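Long-range contacts in PUM-HD domain-containing protein (Caenorhabditis elegans, PDB 7CGF), which probably binds the 3' untranslated regions of messenger RNAs through its Pumilio homology domain, captured here in complex with an RNA: residues I66-V71 and W99-D104; N183-M188 and G215-R220; N256-A261 and V301-D306. The protein carries 2 engineered substitutions. One frame throughout, in Å; residues are numbered along the deposited sequence.

Contact 1: I66-V71 and W99-D104; sequences IFDEVV and WARLVD
Where helices 67-72 and 99-106 of the Pumilio domain come together, F67 points the edge of its ring at the flat of the R101 guanidinium. The two planes stand 86° apart, an edge-to-face meeting with the arginine offering the face: F67 CE2 sits over the middle of the guanidinium, 3.5 Å from R101 CZ. The same rim of the ring runs on to the arginine's backbone end, with R101 CB close to the ring plane, and F67 CZ comes to 4.2 Å from L102 CB. With CG anti to the backbone N (chi1 -177°), F67 sends its ring across to the second helix, and V71 CG2, one turn on, lies over one face of it. V70 CG1 makes a looser apolar touch with L102 CD1 at 4.4 Å. The fold is a superhelix of Pumilio repeats, and here the axes of the short segments 67-71 and 99-104 approach to 10.5 Å and point in much the same direction, with H98 stacking on F67 and F90 meeting it at a slant. On the solvent-exposed side of the contact R101 NH1 forms a salt bridge to D68 OD1, 2.7 Å long with an N-H...O angle of 156°. The carboxylate oxygen lies almost in the guanidinium plane, so the bond helps fix the rotation of the group whose face receives F67. An alanine at F67 would probably open a gap beside L102 and leave the guanidinium, still tied to D68, without the ring edge against its face. L102 also packs on F90 and F91.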
ATOM      1  N   ILE A  66      32.510 -12.695  -7.822  1.00 27.42           N
ATOM      2  CA  ILE A  66      31.388 -13.118  -8.654  1.00 28.21           C
ATOM      3  C   ILE A  66      30.655 -11.944  -9.275  1.00 26.64           C
ATOM      4  O   ILE A  66      29.733 -12.161 -10.068  1.00 25.08           O
ATOM      5  CB  ILE A  66      30.372 -13.997  -7.894  1.00 28.85           C
ATOM      6  CG1 ILE A  66      29.779 -13.237  -6.701  1.00 23.19           C
ATOM      7  CG2 ILE A  66      30.976 -15.344  -7.493  1.00 28.33           C
ATOM      8  CD1 ILE A  66      28.520 -13.885  -6.172  1.00 21.93           C
ATOM      9  N   PHE A  67      31.057 -10.708  -8.980  1.00 28.18           N
ATOM     10  CA  PHE A  67      30.246  -9.578  -9.425  1.00 26.70           C
ATOM     11  C   PHE A  67      30.303  -9.401 -10.936  1.00 30.79           C
ATOM     12  O   PHE A  67      29.289  -9.071 -11.554  1.00 23.86           O
ATOM     13  CB  PHE A  67      30.660  -8.292  -8.715  1.00 28.04           C
ATOM     14  CG  PHE A  67      29.800  -7.112  -9.079  1.00 24.92           C
ATOM     15  CD1 PHE A  67      28.479  -7.031  -8.635  1.00 23.76           C
ATOM     16  CD2 PHE A  67      30.301  -6.085  -9.864  1.00 24.19           C
ATOM     17  CE1 PHE A  67      27.683  -5.955  -8.974  1.00 25.08           C
ATOM     18  CE2 PHE A  67      29.504  -5.002 -10.201  1.00 27.74           C
ATOM     19  CZ  PHE A  67      28.193  -4.939  -9.755  1.00 24.18           C
ATOM     20  N   ASP A  68      31.464  -9.625 -11.564  1.00 26.85           N
ATOM     21  CA  ASP A  68      31.526  -9.491 -13.017  1.00 27.98           C
ATOM     22  C   ASP A  68      30.566 -10.448 -13.707  1.00 24.29           C
ATOM     23  O   ASP A  68      29.968 -10.098 -14.729  1.00 27.00           O
ATOM     24  CB  ASP A  68      32.950  -9.723 -13.530  1.00 26.64           C
ATOM     25  CG  ASP A  68      33.814  -8.485 -13.427  1.00 35.64           C
ATOM     26  OD1 ASP A  68      33.309  -7.434 -12.984  1.00 38.81           O
ATOM     27  OD2 ASP A  68      35.006  -8.563 -13.794  1.00 44.05           O
ATOM     28  N   GLU A  69      30.420 -11.671 -13.179  1.00 28.53           N
ATOM     29  CA  GLU A  69      29.499 -12.620 -13.793  1.00 28.06           C
ATOM     30  C   GLU A  69      28.040 -12.271 -13.488  1.00 21.48           C
ATOM     31  O   GLU A  69      27.171 -12.511 -14.335  1.00 21.76           O
ATOM     32  CB  GLU A  69      29.815 -14.052 -13.347  1.00 30.30           C
ATOM     33  CG  GLU A  69      31.080 -14.675 -13.976  1.00 30.37           C
ATOM     34  CD  GLU A  69      30.915 -15.093 -15.430  1.00 41.69           C
ATOM     35  OE1 GLU A  69      29.772 -15.132 -15.940  1.00 35.46           O
ATOM     36  OE2 GLU A  69      31.948 -15.402 -16.074  1.00 48.64           O
ATOM     37  N   VAL A  70      27.748 -11.715 -12.304  1.00 21.81           N
ATOM     38  CA  VAL A  70      26.396 -11.200 -12.051  1.00 19.29           C
ATOM     39  C   VAL A  70      26.045 -10.116 -13.063  1.00 24.68           C
ATOM     40  O   VAL A  70      24.956 -10.116 -13.655  1.00 22.32           O
ATOM     41  CB  VAL A  70      26.268 -10.675 -10.608  1.00 22.02           C
ATOM     42  CG1 VAL A  70      24.949  -9.914 -10.430  1.00 22.73           C
ATOM     43  CG2 VAL A  70      26.352 -11.820  -9.608  1.00 23.26           C
ATOM     44  N   VAL A  71      26.955  -9.160 -13.260  1.00 21.92           N
ATOM     45  CA  VAL A  71      26.727  -8.100 -14.241  1.00 19.83           C
ATOM     46  C   VAL A  71      26.556  -8.679 -15.640  1.00 23.62           C
ATOM     47  O   VAL A  71      25.629  -8.313 -16.374  1.00 24.75           O
ATOM     48  CB  VAL A  71      27.877  -7.080 -14.208  1.00 23.44           C
ATOM     49  CG1 VAL A  71      27.785  -6.152 -15.424  1.00 25.31           C
ATOM     50  CG2 VAL A  71      27.815  -6.278 -12.934  1.00 21.33           C
ATOM     51  N   TRP A  99      26.736  -0.503  -6.621  1.00 19.16           N
ATOM     52  CA  TRP A  99      25.381  -0.069  -6.962  1.00 19.51           C
ATOM     53  C   TRP A  99      25.319   0.541  -8.357  1.00 25.61           C
ATOM     54  O   TRP A  99      24.423   0.218  -9.148  1.00 20.00           O
ATOM     55  CB  TRP A  99      24.884   0.945  -5.942  1.00 19.49           C
ATOM     56  CG  TRP A  99      24.553   0.409  -4.600  1.00 20.57           C
ATOM     57  CD1 TRP A  99      24.512  -0.900  -4.200  1.00 19.28           C
ATOM     58  CD2 TRP A  99      24.210   1.189  -3.462  1.00 20.60           C
ATOM     59  NE1 TRP A  99      24.156  -0.975  -2.874  1.00 19.23           N
ATOM     60  CE2 TRP A  99      23.958   0.293  -2.399  1.00 18.18           C
ATOM     61  CE3 TRP A  99      24.093   2.565  -3.236  1.00 19.15           C
ATOM     62  CZ2 TRP A  99      23.597   0.729  -1.126  1.00 20.85           C
ATOM     63  CZ3 TRP A  99      23.732   2.996  -1.980  1.00 21.13           C
ATOM     64  CH2 TRP A  99      23.479   2.079  -0.937  1.00 23.10           C
ATOM     65  N   ALA A 100      26.247   1.452  -8.673  1.00 21.53           N
ATOM     66  CA  ALA A 100      26.165   2.148  -9.953  1.00 25.39           C
ATOM     67  C   ALA A 100      26.377   1.191 -11.122  1.00 22.42           C
ATOM     68  O   ALA A 100      25.647   1.255 -12.118  1.00 23.47           O
ATOM     69  CB  ALA A 100      27.168   3.299  -9.998  1.00 22.04           C
ATOM     70  N   ARG A 101      27.357   0.286 -11.016  1.00 21.51           N
ATOM     71  CA  ARG A 101      27.586  -0.678 -12.084  1.00 20.55           C
ATOM     72  C   ARG A 101      26.395  -1.607 -12.255  1.00 23.47           C
ATOM     73  O   ARG A 101      26.057  -1.989 -13.381  1.00 22.00           O
ATOM     74  CB  ARG A 101      28.849  -1.499 -11.815  1.00 24.21           C
ATOM     75  CG  ARG A 101      30.146  -0.742 -12.040  1.00 30.08           C
ATOM     76  CD  ARG A 101      31.341  -1.630 -11.681  1.00 31.05           C
ATOM     77  NE  ARG A 101      31.374  -2.847 -12.491  1.00 38.41           N
ATOM     78  CZ  ARG A 101      32.166  -3.887 -12.243  1.00 44.45           C
ATOM     79  NH1 ARG A 101      32.127  -4.960 -13.030  1.00 43.54           N
ATOM     80  NH2 ARG A 101      32.986  -3.859 -11.197  1.00 47.67           N
ATOM     81  N   LEU A 102      25.738  -1.970 -11.150  1.00 21.26           N
ATOM     82  CA  LEU A 102      24.607  -2.888 -11.249  1.00 19.15           C
ATOM     83  C   LEU A 102      23.383  -2.192 -11.843  1.00 20.75           C
ATOM     84  O   LEU A 102      22.660  -2.785 -12.649  1.00 20.45           O
ATOM     85  CB  LEU A 102      24.301  -3.489  -9.872  1.00 19.93           C
ATOM     86  CG  LEU A 102      23.274  -4.621  -9.856  1.00 19.54           C
ATOM     87  CD1 LEU A 102      23.660  -5.701 -10.843  1.00 19.27           C
ATOM     88  CD2 LEU A 102      23.101  -5.178  -8.453  1.00 19.04           C
ATOM     89  N   VAL A 103      23.134  -0.933 -11.463  1.00 21.13           N
ATOM     90  CA  VAL A 103      22.081  -0.167 -12.131  1.00 18.75           C
ATOM     91  C   VAL A 103      22.365  -0.062 -13.627  1.00 22.32           C
ATOM     92  O   VAL A 103      21.467  -0.253 -14.454  1.00 22.04           O
ATOM     93  CB  VAL A 103      21.918   1.222 -11.486  1.00 18.98           C
ATOM     94  CG1 VAL A 103      20.967   2.083 -12.339  1.00 20.44           C
ATOM     95  CG2 VAL A 103      21.380   1.105 -10.076  1.00 19.80           C
ATOM     96  N   ASP A 104      23.629   0.201 -14.006  1.00 22.43           N
ATOM     97  CA  ASP A 104      23.964   0.269 -15.431  1.00 23.97           C
ATOM     98  C   ASP A 104      23.627  -1.029 -16.149  1.00 21.05           C
ATOM     99  O   ASP A 104      23.265  -1.013 -17.335  1.00 25.79           O
ATOM    100  CB  ASP A 104      25.457   0.561 -15.631  1.00 31.24           C
ATOM    101  CG  ASP A 104      25.816   2.025 -15.460  1.00 33.50           C
ATOM    102  OD1 ASP A 104      24.960   2.910 -15.664  1.00 36.22           O
ATOM    103  OD2 ASP A 104      26.997   2.289 -15.137  1.00 43.32           O
TER

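Contact 2: N183-M188 and G215-R220; sequences NTIYEM and GQIHKR
R220 lays its guanidinium flat over the ring of Y186, the two planes only 8° from parallel and their centres 3.5 Å apart. This is a stacked cation-pi pair. R220 NH2 hangs over the centre of the ring, while NH1 lies toward its root, 3.4 Å from Y186 CG. R220 CZ lies over the ring face, its line to the centroid only 13° off the normal. Y186 turns its CG anti to the backbone N (chi1 174°), which carries the ring out from its helix toward R220. At the edge of the guanidinium, near its plane, N183 CB comes no nearer than 4.4 Å to R220 NH1. Beside the stack the contact turns apolar: I185 CB meets Q216 CB at 3.7 Å, and I185 CG2 crosses to I217 CG1 at 3.6 Å.

Further out, polar bonds hold these groups in place. R220 NH2 also forms a salt bridge with E223, which helps fix the guanidinium over the tyrosine and would be expected to offset part of its charge. Q216 is gripped at both ends of its amide: NE2 reaches the backbone oxygen of S182, and OE1 takes K219 NZ at 2.7 Å, in the carbonyl plane and on a lone pair. I217 also packs on V233 and V237 of helix 230-240. R220 itself is the N-cap residue of helix 221-225, so the stack ties the short helix 184-189 to the junction between two predicted Pumilio repeats of the alpha-solenoid.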
ATOM      1  N   ASN A 183     -10.525  11.243 -15.823  1.00 15.99           N
ATOM      2  CA  ASN A 183     -11.000  10.058 -15.119  1.00 15.69           C
ATOM      3  C   ASN A 183      -9.884   9.219 -14.509  1.00 14.08           C
ATOM      4  O   ASN A 183     -10.175   8.162 -13.950  1.00 16.68           O
ATOM      5  CB  ASN A 183     -11.812   9.177 -16.060  1.00 18.71           C
ATOM      6  CG  ASN A 183     -10.977   8.626 -17.211  1.00 26.69           C
ATOM      7  OD1 ASN A 183     -10.007   9.257 -17.658  1.00 30.11           O
ATOM      8  ND2 ASN A 183     -11.356   7.450 -17.703  1.00 41.62           N
ATOM      9  N   THR A 184      -8.628   9.647 -14.609  1.00 15.51           N
ATOM     10  CA  THR A 184      -7.526   8.770 -14.203  1.00 11.51           C
ATOM     11  C   THR A 184      -7.569   8.460 -12.707  1.00 14.36           C
ATOM     12  O   THR A 184      -7.347   7.317 -12.301  1.00 14.28           O
ATOM     13  CB  THR A 184      -6.192   9.410 -14.582  1.00 14.13           C
ATOM     14  OG1 THR A 184      -6.235   9.764 -15.968  1.00 15.25           O
ATOM     15  CG2 THR A 184      -5.038   8.414 -14.381  1.00 15.97           C
ATOM     16  N   ILE A 185      -7.834   9.463 -11.866  1.00 13.36           N
ATOM     17  CA  ILE A 185      -7.845   9.198 -10.429  1.00 13.96           C
ATOM     18  C   ILE A 185      -8.987   8.263 -10.064  1.00 14.52           C
ATOM     19  O   ILE A 185      -8.824   7.362  -9.231  1.00 14.72           O
ATOM     20  CB  ILE A 185      -7.897  10.513  -9.636  1.00 14.74           C
ATOM     21  CG1 ILE A 185      -6.495  11.010  -9.376  1.00 19.90           C
ATOM     22  CG2 ILE A 185      -8.674  10.344  -8.324  1.00 24.68           C
ATOM     23  CD1 ILE A 185      -5.734  10.165  -8.382  1.00 30.08           C
ATOM     24  N   TYR A 186     -10.137   8.408 -10.720  1.00 14.99           N
ATOM     25  CA  TYR A 186     -11.220   7.460 -10.490  1.00 16.93           C
ATOM     26  C   TYR A 186     -10.790   6.052 -10.897  1.00 15.39           C
ATOM     27  O   TYR A 186     -10.938   5.096 -10.122  1.00 15.21           O
ATOM     28  CB  TYR A 186     -12.479   7.879 -11.258  1.00 15.51           C
ATOM     29  CG  TYR A 186     -13.547   6.812 -11.140  1.00 16.74           C
ATOM     30  CD1 TYR A 186     -14.353   6.746 -10.019  1.00 20.18           C
ATOM     31  CD2 TYR A 186     -13.692   5.835 -12.120  1.00 18.44           C
ATOM     32  CE1 TYR A 186     -15.308   5.749  -9.893  1.00 21.08           C
ATOM     33  CE2 TYR A 186     -14.624   4.833 -11.995  1.00 21.08           C
ATOM     34  CZ  TYR A 186     -15.427   4.800 -10.880  1.00 25.28           C
ATOM     35  OH  TYR A 186     -16.366   3.809 -10.762  1.00 32.70           O
ATOM     36  N   GLU A 187     -10.251   5.925 -12.119  1.00 12.48           N
ATOM     37  CA  GLU A 187      -9.819   4.638 -12.659  1.00 16.60           C
ATOM     38  C   GLU A 187      -8.823   3.972 -11.724  1.00 16.58           C
ATOM     39  O   GLU A 187      -8.909   2.762 -11.467  1.00 16.30           O
ATOM     40  CB  GLU A 187      -9.201   4.847 -14.055  1.00 17.25           C
ATOM     41  CG  GLU A 187      -8.317   3.694 -14.583  1.00 24.63           C
ATOM     42  CD  GLU A 187      -7.352   4.053 -15.762  1.00 34.55           C
ATOM     43  OE1 GLU A 187      -6.759   3.111 -16.344  1.00 30.24           O
ATOM     44  OE2 GLU A 187      -7.164   5.240 -16.118  1.00 34.05           O
ATOM     45  N   MET A 188      -7.890   4.750 -11.184  1.00 12.95           N
ATOM     46  CA  MET A 188      -6.887   4.171 -10.289  1.00 12.63           C
ATOM     47  C   MET A 188      -7.491   3.822  -8.938  1.00 13.94           C
ATOM     48  O   MET A 188      -7.161   2.781  -8.345  1.00 14.26           O
ATOM     49  CB  MET A 188      -5.708   5.134 -10.106  1.00 12.03           C
ATOM     50  CG  MET A 188      -4.889   5.403 -11.367  1.00 11.91           C
ATOM     51  SD  MET A 188      -4.061   3.894 -11.902  1.00 19.10           S
ATOM     52  CE  MET A 188      -3.392   4.461 -13.491  1.00 24.97           C
ATOM     53  N   GLY A 215      -8.581  16.769  -5.016  1.00 17.22           N
ATOM     54  CA  GLY A 215      -9.656  17.455  -5.718  1.00 17.07           C
ATOM     55  C   GLY A 215     -10.366  16.566  -6.723  1.00 16.93           C
ATOM     56  O   GLY A 215     -11.589  16.636  -6.873  1.00 16.90           O
ATOM     57  N   GLN A 216      -9.609  15.694  -7.403  1.00 15.64           N
ATOM     58  CA  GLN A 216     -10.222  14.739  -8.321  1.00 16.12           C
ATOM     59  C   GLN A 216     -11.079  13.731  -7.569  1.00 17.41           C
ATOM     60  O   GLN A 216     -12.178  13.386  -8.014  1.00 16.83           O
ATOM     61  CB  GLN A 216      -9.153  13.983  -9.127  1.00 18.46           C
ATOM     62  CG  GLN A 216      -8.685  14.596 -10.449  1.00 26.17           C
ATOM     63  CD  GLN A 216      -9.736  15.436 -11.152  1.00 21.25           C
ATOM     64  OE1 GLN A 216      -9.828  16.618 -10.885  1.00 18.56           O
ATOM     65  NE2 GLN A 216     -10.515  14.840 -12.058  1.00 18.95           N
ATOM     66  N   ILE A 217     -10.580  13.229  -6.438  1.00 15.31           N
ATOM     67  CA  ILE A 217     -11.365  12.283  -5.638  1.00 14.97           C
ATOM     68  C   ILE A 217     -12.696  12.904  -5.228  1.00 14.90           C
ATOM     69  O   ILE A 217     -13.746  12.255  -5.300  1.00 15.96           O
ATOM     70  CB  ILE A 217     -10.546  11.812  -4.421  1.00 15.30           C
ATOM     71  CG1 ILE A 217      -9.319  11.012  -4.882  1.00 13.44           C
ATOM     72  CG2 ILE A 217     -11.424  10.967  -3.489  1.00 17.01           C
ATOM     73  CD1 ILE A 217      -8.232  10.860  -3.837  1.00 14.82           C
ATOM     74  N   HIS A 218     -12.678  14.173  -4.802  0.53 17.62           N
ATOM     75  CA  HIS A 218     -13.912  14.840  -4.388  0.53 18.10           C
ATOM     76  C   HIS A 218     -14.947  14.870  -5.512  0.53 16.28           C
ATOM     77  O   HIS A 218     -16.152  14.760  -5.255  0.53 16.80           O
ATOM     78  CB  HIS A 218     -13.611  16.267  -3.911  0.53 18.89           C
ATOM     79  CG  HIS A 218     -13.192  16.366  -2.473  0.53 18.99           C
ATOM     80  ND1 HIS A 218     -12.083  17.084  -2.076  0.53 19.52           N
ATOM     81  CD2 HIS A 218     -13.750  15.877  -1.336  0.53 12.97           C
ATOM     82  CE1 HIS A 218     -11.963  17.018  -0.761  0.53 16.27           C
ATOM     83  NE2 HIS A 218     -12.961  16.291  -0.288  0.53 19.10           N
ATOM     84  N   LYS A 219     -14.505  15.030  -6.768  1.00 16.15           N
ATOM     85  CA  LYS A 219     -15.457  15.169  -7.867  1.00 18.96           C
ATOM     86  C   LYS A 219     -16.322  13.932  -8.047  1.00 18.61           C
ATOM     87  O   LYS A 219     -17.481  14.047  -8.464  1.00 19.10           O
ATOM     88  CB  LYS A 219     -14.717  15.493  -9.169  1.00 17.71           C
ATOM     89  CG  LYS A 219     -14.020  16.871  -9.135  1.00 19.24           C
ATOM     90  CD  LYS A 219     -13.192  17.101 -10.406  1.00 18.60           C
ATOM     91  CE  LYS A 219     -12.394  18.411 -10.320  1.00 22.09           C
ATOM     92  NZ  LYS A 219     -11.528  18.660 -11.528  1.00 21.28           N
ATOM     93  N   ARG A 220     -15.797  12.748  -7.733  1.00 14.54           N
ATOM     94  CA  ARG A 220     -16.562  11.503  -7.813  1.00 16.10           C
ATOM     95  C   ARG A 220     -16.576  10.799  -6.466  1.00 16.92           C
ATOM     96  O   ARG A 220     -16.459   9.577  -6.361  1.00 17.06           O
ATOM     97  CB  ARG A 220     -16.019  10.612  -8.924  1.00 18.12           C
ATOM     98  CG  ARG A 220     -16.226  11.282 -10.267  1.00 17.57           C
ATOM     99  CD  ARG A 220     -15.719  10.455 -11.413  1.00 17.29           C
ATOM    100  NE  ARG A 220     -16.514   9.258 -11.590  1.00 18.84           N
ATOM    101  CZ  ARG A 220     -16.311   8.389 -12.573  1.00 22.28           C
ATOM    102  NH1 ARG A 220     -15.348   8.608 -13.456  1.00 23.49           N
ATOM    103  NH2 ARG A 220     -17.060   7.311 -12.674  1.00 22.45           N
TER

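Contact 3: N256-A261 and V301-D306; sequences NLFEFA and VQMMKD
M303 reaches across to L257 and A261 with a hooked side chain. Its CG starts beside the backbone N, the chain runs on extended to SD, and a turn at chi3 (65°) swings the methyl round. The bend and the tip each have a partner: M303 SD lies 3.9 Å from L257 CD2, the two side chains crossing at about a right angle, and M303 CE rests 3.7 Å from A261 CB. F258 has CG anti to the backbone N (chi1 -174°), on the side of the second segment, and its CE1 lies 3.7 Å from Q302 CB. Beyond CG the glutamine is extended to CD, and its OE1 lies over one face of the F258 ring, 3.8 Å from F258 CE1 and displaced toward the rim. Ring and amide planes stand 55° apart, so they do not stack. The amide nitrogen of Q302 has another task, donating to the backbone oxygen of V297. D306 OD2 comes within 4.1 Å of A261 O without bonding to it; OD2 is spent on the backbone N of Y308 and of A309, capping the start of helix 309-319. That helix backs the contact, A309 touching both A261 and M303, and V313 also meeting M303. Helix 266-276 covers helix 257-261 through I270, which packs on L257 and A261, while F260 turns to helix 221-225.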
ATOM      1  N   ASN A 256     -25.937  12.904   4.142  1.00 23.37           N
ATOM      2  CA  ASN A 256     -26.406  11.691   3.488  1.00 23.93           C
ATOM      3  C   ASN A 256     -26.118  10.476   4.350  1.00 25.85           C
ATOM      4  O   ASN A 256     -25.733   9.418   3.847  1.00 22.98           O
ATOM      5  CB  ASN A 256     -25.769  11.546   2.111  1.00 23.12           C
ATOM      6  CG  ASN A 256     -26.085  12.720   1.211  1.00 28.07           C
ATOM      7  OD1 ASN A 256     -27.128  12.746   0.557  1.00 37.37           O
ATOM      8  ND2 ASN A 256     -25.202  13.714   1.196  1.00 27.68           N
ATOM      9  N   LEU A 257     -26.342  10.609   5.664  1.00 21.49           N
ATOM     10  CA  LEU A 257     -25.801   9.657   6.635  1.00 21.56           C
ATOM     11  C   LEU A 257     -26.394   8.266   6.460  1.00 24.21           C
ATOM     12  O   LEU A 257     -25.666   7.267   6.505  1.00 20.86           O
ATOM     13  CB  LEU A 257     -26.045  10.161   8.059  1.00 22.08           C
ATOM     14  CG  LEU A 257     -25.512   9.266   9.184  1.00 23.47           C
ATOM     15  CD1 LEU A 257     -23.996   9.161   9.142  1.00 23.87           C
ATOM     16  CD2 LEU A 257     -25.973   9.750  10.551  1.00 26.04           C
ATOM     17  N   PHE A 258     -27.710   8.171   6.285  1.00 22.98           N
ATOM     18  CA  PHE A 258     -28.311   6.849   6.165  1.00 21.78           C
ATOM     19  C   PHE A 258     -27.790   6.114   4.936  1.00 23.30           C
ATOM     20  O   PHE A 258     -27.455   4.926   5.013  1.00 22.94           O
ATOM     21  CB  PHE A 258     -29.831   6.956   6.124  1.00 25.54           C
ATOM     22  CG  PHE A 258     -30.506   5.630   6.147  1.00 26.48           C
ATOM     23  CD1 PHE A 258     -30.556   4.895   7.315  1.00 29.67           C
ATOM     24  CD2 PHE A 258     -31.055   5.096   4.997  1.00 29.04           C
ATOM     25  CE1 PHE A 258     -31.165   3.653   7.345  1.00 32.05           C
ATOM     26  CE2 PHE A 258     -31.660   3.856   5.026  1.00 30.52           C
ATOM     27  CZ  PHE A 258     -31.709   3.136   6.199  1.00 28.88           C
ATOM     28  N   GLU A 259     -27.689   6.805   3.800  1.00 23.56           N
ATOM     29  CA  GLU A 259     -27.212   6.144   2.591  1.00 24.29           C
ATOM     30  C   GLU A 259     -25.762   5.691   2.741  1.00 23.41           C
ATOM     31  O   GLU A 259     -25.428   4.555   2.390  1.00 23.24           O
ATOM     32  CB  GLU A 259     -27.372   7.068   1.386  1.00 28.55           C
ATOM     33  CG  GLU A 259     -28.816   7.184   0.908  1.00 36.50           C
ATOM     34  CD  GLU A 259     -29.461   5.824   0.679  1.00 43.22           C
ATOM     35  OE1 GLU A 259     -28.925   5.043  -0.141  1.00 39.05           O
ATOM     36  OE2 GLU A 259     -30.489   5.532   1.335  1.00 40.00           O
ATOM     37  N   PHE A 260     -24.894   6.547   3.292  1.00 21.75           N
ATOM     38  CA  PHE A 260     -23.493   6.150   3.459  1.00 18.66           C
ATOM     39  C   PHE A 260     -23.358   4.991   4.432  1.00 18.74           C
ATOM     40  O   PHE A 260     -22.555   4.073   4.217  1.00 18.41           O
ATOM     41  CB  PHE A 260     -22.647   7.334   3.934  1.00 21.97           C
ATOM     42  CG  PHE A 260     -22.096   8.168   2.816  1.00 22.25           C
ATOM     43  CD1 PHE A 260     -22.866   9.162   2.235  1.00 23.12           C
ATOM     44  CD2 PHE A 260     -20.799   7.986   2.377  1.00 25.02           C
ATOM     45  CE1 PHE A 260     -22.368   9.935   1.206  1.00 27.14           C
ATOM     46  CE2 PHE A 260     -20.286   8.757   1.352  1.00 26.10           C
ATOM     47  CZ  PHE A 260     -21.081   9.728   0.755  1.00 26.11           C
ATOM     48  N   ALA A 261     -24.169   4.988   5.493  1.00 17.92           N
ATOM     49  CA  ALA A 261     -23.990   4.013   6.560  1.00 18.36           C
ATOM     50  C   ALA A 261     -24.513   2.628   6.195  1.00 18.65           C
ATOM     51  O   ALA A 261     -24.047   1.632   6.762  1.00 20.64           O
ATOM     52  CB  ALA A 261     -24.691   4.498   7.832  1.00 20.75           C
ATOM     53  N   VAL A 301     -31.700   5.010  15.010  1.00 26.72           N
ATOM     54  CA  VAL A 301     -32.491   3.809  15.252  1.00 26.71           C
ATOM     55  C   VAL A 301     -32.552   2.945  13.996  1.00 28.01           C
ATOM     56  O   VAL A 301     -32.294   1.736  14.045  1.00 31.31           O
ATOM     57  CB  VAL A 301     -33.897   4.194  15.742  1.00 29.86           C
ATOM     58  CG1 VAL A 301     -34.744   2.950  15.946  1.00 33.95           C
ATOM     59  CG2 VAL A 301     -33.790   5.014  17.022  1.00 29.88           C
ATOM     60  N   GLN A 302     -32.876   3.558  12.852  1.00 27.53           N
ATOM     61  CA  GLN A 302     -32.857   2.843  11.578  1.00 30.71           C
ATOM     62  C   GLN A 302     -31.492   2.222  11.318  1.00 30.10           C
ATOM     63  O   GLN A 302     -31.395   1.085  10.838  1.00 28.04           O
ATOM     64  CB  GLN A 302     -33.220   3.790  10.440  1.00 27.54           C
ATOM     65  CG  GLN A 302     -34.528   4.538  10.638  1.00 37.54           C
ATOM     66  CD  GLN A 302     -34.805   5.538   9.535  1.00 40.17           C
ATOM     67  OE1 GLN A 302     -34.488   5.299   8.372  1.00 45.64           O
ATOM     68  NE2 GLN A 302     -35.386   6.678   9.901  1.00 38.86           N
ATOM     69  N   MET A 303     -30.426   2.952  11.647  1.00 27.53           N
ATOM     70  CA  MET A 303     -29.075   2.446  11.429  1.00 23.44           C
ATOM     71  C   MET A 303     -28.806   1.191  12.250  1.00 27.95           C
ATOM     72  O   MET A 303     -28.136   0.267  11.781  1.00 26.26           O
ATOM     73  CB  MET A 303     -28.062   3.545  11.763  1.00 23.19           C
ATOM     74  CG  MET A 303     -28.004   4.641  10.708  1.00 24.63           C
ATOM     75  SD  MET A 303     -26.997   6.041  11.263  1.00 28.05           S
ATOM     76  CE  MET A 303     -25.378   5.288  11.385  1.00 25.37           C
ATOM     77  N   MET A 304     -29.317   1.135  13.477  1.00 27.19           N
ATOM     78  CA  MET A 304     -29.059  -0.020  14.327  1.00 28.81           C
ATOM     79  C   MET A 304     -29.734  -1.280  13.803  1.00 26.91           C
ATOM     80  O   MET A 304     -29.324  -2.385  14.173  1.00 32.12           O
ATOM     81  CB  MET A 304     -29.519   0.269  15.758  1.00 28.09           C
ATOM     82  CG  MET A 304     -28.653   1.285  16.489  1.00 28.46           C
ATOM     83  SD  MET A 304     -29.314   1.758  18.099  1.00 32.48           S
ATOM     84  CE  MET A 304     -28.850   0.321  19.059  1.00 33.90           C
ATOM     85  N   LYS A 305     -30.749  -1.137  12.956  1.00 25.99           N
ATOM     86  CA  LYS A 305     -31.438  -2.269  12.352  1.00 31.70           C
ATOM     87  C   LYS A 305     -30.742  -2.790  11.100  1.00 30.38           C
ATOM     88  O   LYS A 305     -31.207  -3.781  10.527  1.00 30.27           O
ATOM     89  CB  LYS A 305     -32.876  -1.879  11.999  1.00 32.11           C
ATOM     90  CG  LYS A 305     -33.754  -1.542  13.204  1.00 37.22           C
ATOM     91  CD  LYS A 305     -35.046  -0.860  12.774  1.00 35.85           C
ATOM     92  CE  LYS A 305     -35.935  -0.570  13.975  1.00 42.42           C
ATOM     93  NZ  LYS A 305     -37.068   0.336  13.641  1.00 43.61           N
ATOM     94  N   ASP A 306     -29.649  -2.159  10.665  1.00 28.64           N
ATOM     95  CA  ASP A 306     -29.064  -2.425   9.360  1.00 29.36           C
ATOM     96  C   ASP A 306     -27.758  -3.201   9.483  1.00 22.54           C
ATOM     97  O   ASP A 306     -26.998  -3.042  10.443  1.00 24.18           O
ATOM     98  CB  ASP A 306     -28.828  -1.115   8.587  1.00 26.01           C
ATOM     99  CG  ASP A 306     -28.174  -1.343   7.234  1.00 25.77           C
ATOM    100  OD1 ASP A 306     -28.890  -1.642   6.250  1.00 27.83           O
ATOM    101  OD2 ASP A 306     -26.935  -1.208   7.151  1.00 22.16           O
TER

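How the contacts relate
The three contacts follow one another along the chain and share no helix. Contacts 1 and 3, on opposite sides of the chain's centre, join two short helices, whereas contact 2 joins a short helix to the C-terminal end of the longer helix 207-219. Contacts 1 and 2 both set an arginine against an aromatic ring: the ring comes edge on in contact 1, which pairs a buried apolar patch with an exposed salt bridge, and lies flat under the guanidinium in contact 2, beside buried isoleucines. Contact 3 has no charged pair; methionine, leucine and alanine pack in its buried part, F258 with Q302 makes its partly exposed side, and it comes nearest the RNA, at about 5 Å between closest atoms.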